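Local coordinates for protein 4-methyl-5(B-hydroxyethyl)-thiazole monophosphate biosynthesis enzyme (Vibrio cholerae O1 biovar El Tor, PDB 3OT1) that is of unknown function but belongs to the DJ-1/PfpI family and may take part in making the thiazole phosphate precursor of thiamine, at residues A[35-40]-A[172-177]; A[181-186]-A[198-203]. All coordinates share one frame; numbering follows the deposited sequence. Where two conformers were deposited one is given.

Contact 1 of 2, residues A[35-40]-A[172-177]; sequences AGFQVT and AMIALL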
loop_
_atom_site.group_PDB
_atom_site.type_symbol
_atom_site.label_atom_id
_atom_site.label_comp_id
_atom_site.label_asym_id
_atom_site.label_seq_id
_atom_site.Cartn_x
_atom_site.Cartn_y
_atom_site.Cartn_z
ATOM N N ALA A 35 -9.917 10.229 -3.689
ATOM C CA ALA A 35 -11.361 10.437 -3.759
ATOM C C ALA A 35 -11.789 11.801 -3.251
ATOM O O ALA A 35 -12.994 12.063 -3.164
ATOM C CB ALA A 35 -12.089 9.336 -2.981
ATOM N N GLY A 36 -10.850 12.685 -2.940
ATOM C CA GLY A 36 -11.174 14.037 -2.520
ATOM C C GLY A 36 -11.493 14.162 -1.045
ATOM O O GLY A 36 -11.989 15.197 -0.607
ATOM N N PHE A 37 -11.224 13.124 -0.253
ATOM C CA PHE A 37 -11.517 13.175 1.154
ATOM C C PHE A 37 -10.352 13.887 1.897
ATOM O O PHE A 37 -9.197 13.910 1.435
ATOM C CB PHE A 37 -11.797 11.754 1.694
ATOM C CG PHE A 37 -13.006 11.014 1.056
ATOM C CD1 PHE A 37 -13.910 11.626 0.188
ATOM C CD2 PHE A 37 -13.250 9.697 1.400
ATOM C CE1 PHE A 37 -15.002 10.917 -0.333
ATOM C CE2 PHE A 37 -14.335 8.986 0.891
ATOM C CZ PHE A 37 -15.217 9.598 0.032
ATOM N N GLN A 38 -10.685 14.478 3.038
ATOM C CA GLN A 38 -9.696 15.036 3.941
ATOM C C GLN A 38 -9.393 13.996 5.001
ATOM O O GLN A 38 -10.251 13.666 5.813
ATOM C CB GLN A 38 -10.231 16.313 4.592
ATOM C CG GLN A 38 -10.415 17.492 3.619
ATOM C CD GLN A 38 -9.090 18.052 3.089
ATOM O OE1 GLN A 38 -8.850 18.097 1.873
ATOM N NE2 GLN A 38 -8.216 18.464 4.002
ATOM N N VAL A 39 -8.165 13.499 4.986
ATOM C CA VAL A 39 -7.776 12.356 5.818
ATOM C C VAL A 39 -6.784 12.793 6.858
ATOM O O VAL A 39 -5.750 13.377 6.547
ATOM C CB VAL A 39 -7.166 11.230 4.958
ATOM C CG1 VAL A 39 -6.810 10.035 5.838
ATOM C CG2 VAL A 39 -8.112 10.836 3.798
ATOM N N THR A 40 -7.098 12.511 8.115
ATOM C CA THR A 40 -6.249 12.809 9.246
ATOM C C THR A 40 -5.691 11.512 9.820
ATOM O O THR A 40 -6.446 10.659 10.285
ATOM C CB THR A 40 -7.063 13.489 10.344
ATOM O OG1 THR A 40 -7.596 14.700 9.818
ATOM C CG2 THR A 40 -6.224 13.788 11.571
ATOM N N ALA A 172 -14.359 0.392 -1.366
ATOM C CA ALA A 172 -15.701 0.159 -0.820
ATOM C C ALA A 172 -16.094 1.279 0.140
ATOM O O ALA A 172 -17.250 1.707 0.158
ATOM C CB ALA A 172 -15.742 -1.179 -0.096
HETATM N N MSE A 173 -15.145 1.762 0.938
HETATM C CA MSE A 173 -15.413 2.909 1.799
HETATM C C MSE A 173 -15.869 4.112 0.988
HETATM O O MSE A 173 -16.835 4.776 1.343
HETATM C CB MSE A 173 -14.176 3.324 2.592
HETATM C CG MSE A 173 -13.749 2.455 3.740
HETATM SE SE MSE A 173 -12.292 3.210 4.734
HETATM C CE MSE A 173 -13.209 4.480 5.146
ATOM N N ILE A 174 -15.173 4.396 -0.095
ATOM C CA ILE A 174 -15.575 5.492 -0.974
ATOM C C ILE A 174 -16.977 5.274 -1.519
ATOM O O ILE A 174 -17.800 6.205 -1.532
ATOM C CB ILE A 174 -14.576 5.694 -2.122
ATOM C CG1 ILE A 174 -13.209 6.134 -1.594
ATOM C CG2 ILE A 174 -15.088 6.740 -3.122
ATOM C CD1 ILE A 174 -12.063 5.861 -2.588
ATOM N N ALA A 175 -17.252 4.061 -1.987
ATOM C CA ALA A 175 -18.573 3.757 -2.533
ATOM C C ALA A 175 -19.665 4.033 -1.488
ATOM O O ALA A 175 -20.704 4.634 -1.824
ATOM C CB ALA A 175 -18.634 2.338 -3.040
ATOM N N LEU A 176 -19.438 3.623 -0.243
ATOM C CA LEU A 176 -20.419 3.829 0.829
ATOM C C LEU A 176 -20.591 5.289 1.179
ATOM O O LEU A 176 -21.705 5.754 1.424
ATOM C CB LEU A 176 -20.010 3.044 2.081
ATOM C CG LEU A 176 -20.152 1.534 1.961
ATOM C CD1 LEU A 176 -19.398 0.832 3.051
ATOM C CD2 LEU A 176 -21.620 1.104 1.967
ATOM N N LEU A 177 -19.489 6.021 1.243
ATOM C CA LEU A 177 -19.518 7.413 1.726
ATOM C C LEU A 177 -19.930 8.411 0.645
ATOM O O LEU A 177 -20.529 9.435 0.948
ATOM C CB LEU A 177 -18.163 7.810 2.289
ATOM C CG LEU A 177 -17.778 7.128 3.603
ATOM C CD1 LEU A 177 -16.320 7.350 3.926
ATOM C CD2 LEU A 177 -18.682 7.609 4.726
#

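Contact 2 of 2, residues A[181-186]-A[198-203]; sequences ELAQHV and TELSGF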
loop_
_atom_site.group_PDB
_atom_site.type_symbol
_atom_site.label_atom_id
_atom_site.label_comp_id
_atom_site.label_asym_id
_atom_site.label_seq_id
_atom_site.Cartn_x
_atom_site.Cartn_y
_atom_site.Cartn_z
ATOM N N GLU A 181 -20.195 5.787 -8.187
ATOM C CA GLU A 181 -19.632 6.471 -9.324
ATOM C C GLU A 181 -18.240 7.047 -9.015
ATOM O O GLU A 181 -17.301 6.834 -9.760
ATOM C CB GLU A 181 -20.609 7.542 -9.809
ATOM C CG GLU A 181 -20.117 8.302 -11.015
ATOM C CD GLU A 181 -21.082 9.403 -11.432
ATOM O OE1 GLU A 181 -22.100 9.611 -10.745
ATOM O OE2 GLU A 181 -20.860 10.045 -12.458
ATOM N N LEU A 182 -18.095 7.766 -7.918
ATOM C CA LEU A 182 -16.793 8.270 -7.539
ATOM C C LEU A 182 -15.823 7.102 -7.298
ATOM O O LEU A 182 -14.663 7.152 -7.734
ATOM C CB LEU A 182 -16.878 9.134 -6.300
ATOM C CG LEU A 182 -15.556 9.731 -5.815
ATOM C CD1 LEU A 182 -14.847 10.585 -6.877
ATOM C CD2 LEU A 182 -15.751 10.499 -4.545
ATOM N N ALA A 183 -16.259 6.059 -6.602
ATOM C CA ALA A 183 -15.378 4.921 -6.351
ATOM C C ALA A 183 -14.859 4.338 -7.669
ATOM O O ALA A 183 -13.683 4.013 -7.770
ATOM C CB ALA A 183 -16.098 3.867 -5.514
ATOM N N GLN A 184 -15.737 4.217 -8.665
ATOM C CA GLN A 184 -15.323 3.682 -9.973
ATOM C C GLN A 184 -14.300 4.584 -10.641
ATOM O O GLN A 184 -13.334 4.095 -11.244
ATOM C CB GLN A 184 -16.517 3.518 -10.895
ATOM C CG GLN A 184 -17.473 2.433 -10.468
ATOM C CD GLN A 184 -18.758 2.460 -11.300
ATOM O OE1 GLN A 184 -19.359 3.525 -11.521
ATOM N NE2 GLN A 184 -19.173 1.306 -11.769
ATOM N N HIS A 185 -14.497 5.896 -10.559
ATOM C CA HIS A 185 -13.577 6.823 -11.171
ATOM C C HIS A 185 -12.226 6.784 -10.487
ATOM O O HIS A 185 -11.204 6.890 -11.161
ATOM C CB HIS A 185 -14.155 8.245 -11.166
ATOM C CG HIS A 185 -15.186 8.488 -12.229
ATOM N ND1 HIS A 185 -14.916 9.197 -13.380
ATOM C CD2 HIS A 185 -16.468 8.070 -12.341
ATOM C CE1 HIS A 185 -16.004 9.254 -14.123
ATOM N NE2 HIS A 185 -16.957 8.566 -13.526
ATOM N N VAL A 186 -12.197 6.617 -9.164
ATOM C CA VAL A 186 -10.947 6.518 -8.425
ATOM C C VAL A 186 -10.260 5.174 -8.706
ATOM O O VAL A 186 -9.034 5.089 -8.809
ATOM C CB VAL A 186 -11.208 6.741 -6.912
ATOM C CG1 VAL A 186 -9.963 6.393 -6.064
ATOM C CG2 VAL A 186 -11.667 8.174 -6.684
ATOM N N THR A 198 -14.566 -5.337 -11.135
ATOM C CA THR A 198 -15.942 -5.802 -11.282
ATOM C C THR A 198 -16.721 -5.832 -9.969
ATOM O O THR A 198 -17.887 -5.419 -9.890
ATOM C CB THR A 198 -15.912 -7.187 -11.914
ATOM O OG1 THR A 198 -15.432 -7.054 -13.253
ATOM C CG2 THR A 198 -17.266 -7.826 -11.913
ATOM N N GLU A 199 -16.061 -6.280 -8.926
ATOM C CA GLU A 199 -16.705 -6.403 -7.639
ATOM C C GLU A 199 -16.941 -5.050 -6.990
ATOM O O GLU A 199 -17.915 -4.875 -6.277
ATOM C CB GLU A 199 -15.899 -7.334 -6.762
ATOM C CG GLU A 199 -15.973 -8.742 -7.310
ATOM C CD GLU A 199 -15.284 -9.767 -6.471
ATOM O OE1 GLU A 199 -14.667 -9.449 -5.414
ATOM O OE2 GLU A 199 -15.340 -10.921 -6.905
ATOM N N LEU A 200 -16.079 -4.077 -7.243
ATOM C CA LEU A 200 -16.340 -2.733 -6.779
ATOM C C LEU A 200 -17.580 -2.163 -7.465
ATOM O O LEU A 200 -18.466 -1.610 -6.804
ATOM C CB LEU A 200 -15.161 -1.831 -7.071
ATOM C CG LEU A 200 -15.517 -0.373 -6.745
ATOM C CD1 LEU A 200 -15.694 -0.189 -5.230
ATOM C CD2 LEU A 200 -14.488 0.477 -7.334
ATOM N N SER A 201 -17.661 -2.312 -8.785
ATOM C CA SER A 201 -18.773 -1.731 -9.530
ATOM C C SER A 201 -20.102 -2.328 -9.088
ATOM O O SER A 201 -21.132 -1.653 -9.120
ATOM C CB SER A 201 -18.540 -1.889 -11.029
ATOM O OG SER A 201 -17.452 -1.065 -11.403
ATOM N N GLY A 202 -20.086 -3.572 -8.617
ATOM C CA GLY A 202 -21.304 -4.209 -8.131
ATOM C C GLY A 202 -21.560 -4.098 -6.642
ATOM O O GLY A 202 -22.568 -4.601 -6.143
ATOM N N PHE A 203 -20.663 -3.426 -5.921
ATOM C CA PHE A 203 -20.669 -3.464 -4.454
ATOM C C PHE A 203 -21.932 -2.867 -3.847
ATOM O O PHE A 203 -22.532 -3.457 -2.960
ATOM C CB PHE A 203 -19.436 -2.757 -3.892
ATOM C CG PHE A 203 -19.401 -2.720 -2.391
ATOM C CD1 PHE A 203 -19.257 -3.874 -1.644
ATOM C CD2 PHE A 203 -19.553 -1.531 -1.725
ATOM C CE1 PHE A 203 -19.246 -3.810 -0.266
ATOM C CE2 PHE A 203 -19.541 -1.485 -0.361
ATOM C CZ PHE A 203 -19.390 -2.616 0.352
#

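Contact 1 of 2, residues A[35-40]-A[172-177]
Phe-37, Ile-174 and Ala-35 carry most of the surface buried where the turn after helix 22-34 meets helix 166-178, and they do so with carbon alone. The ring of Phe-37 leads with one corner: CE2 lies 3.9 Å from CG1 of Ile-174 and 4.0 Å from CD1 of Leu-177, so two residues from successive turns of the helix hold the same ring carbon. Next to it, CZ comes within 4.1 Å of CB of Leu-177. Both aliphatic chains reach the ring obliquely. A face of the ring is taken by Ala-35, two residues back in the chain, whose CB stands 4.1 Å above the plane, over the ring centre. That same methyl is pressed against Ile-174, with CB of Ala-35 only 3.5 Å from CD1, tighter than the usual separation of two carbons. In Ile-174, CG1 lies beside the backbone N (chi1 -65°) and can touch both Ala-35 and Phe-37, while CD1 ends against the methyl of Ala-35. Backbone geometry explains how Ala-35 and Phe-37 come together: Gly-36, at positive phi, is the C-prime residue of a Schellman motif, in which Phe-37 N bonds to Leu-32 O and Gly-36 N to Val-33 O. The chain then enters strand 38-43, paired with strand 11-16, whose Ile-12 touches both Phe-37 and Leu-177. A helix ending in a Schellman turn that leads into a parallel strand, with another helix packed against the turn, fits the layered alpha/beta fold of the DJ-1/PfpI family.

Contact 2 of 2, residues A[181-186]-A[198-203]
Leu-200 reaches from helix 194-201 toward helix 180-187, and its path shows how one branched side chain can serve a helix pair. From CB the chain runs to CG, set anti to the backbone N (chi1 173°), and forks there. CD1 of Leu-200 lies 4.1 Å from the methyl carbon CB of Ala-183. The other branch, CD2 of Leu-200, lies 3.7 Å from Ala-183 O and 4.2 Å from Gln-184 N and also nears the Ala-183 methyl, so a leucine methyl lies against a peptide group as well as a side chain. These two helices, joined by a short connection, are successive C-terminal helices packed beside helix 166-178: Leu-171 touches Leu-200, and Ile-174 and Ala-175 touch Ala-183. Alongside the leucine, the partly exposed Gln-184 bridges the pair with a polar link. Its chain is extended beyond CG, and NE2 of Gln-184 donates to OG of Ser-201 over 3.0 Å. The bond is nearly straight (171°), and the hydroxyl oxygen lies close to the amide plane, 6° out of it. Ser-201 OG also makes a weak hydrogen bond to Leu-197 O, one turn earlier in its own helix.

How the contacts relate
Read together, the two contacts illustrate how chemistry follows depth. Contact 1 is buried, its centre about 11 Å from that of the chain, and purely apolar; contact 2 lies farther out, its centre about 18 Å from that of the chain, and combines an apolar inner part with a polar link between partly exposed residues. Helix 180-187 connects them: it follows helix 166-178 directly in the chain and packs on both segments of contact 1, with Leu-182 and Val-186 on Ala-35. Contact 1 joins helix 166-178 to the turn between helix 22-34 and strand 38-43, and contact 2 adds a further helical layer outside it, their centres about 13 Å apart.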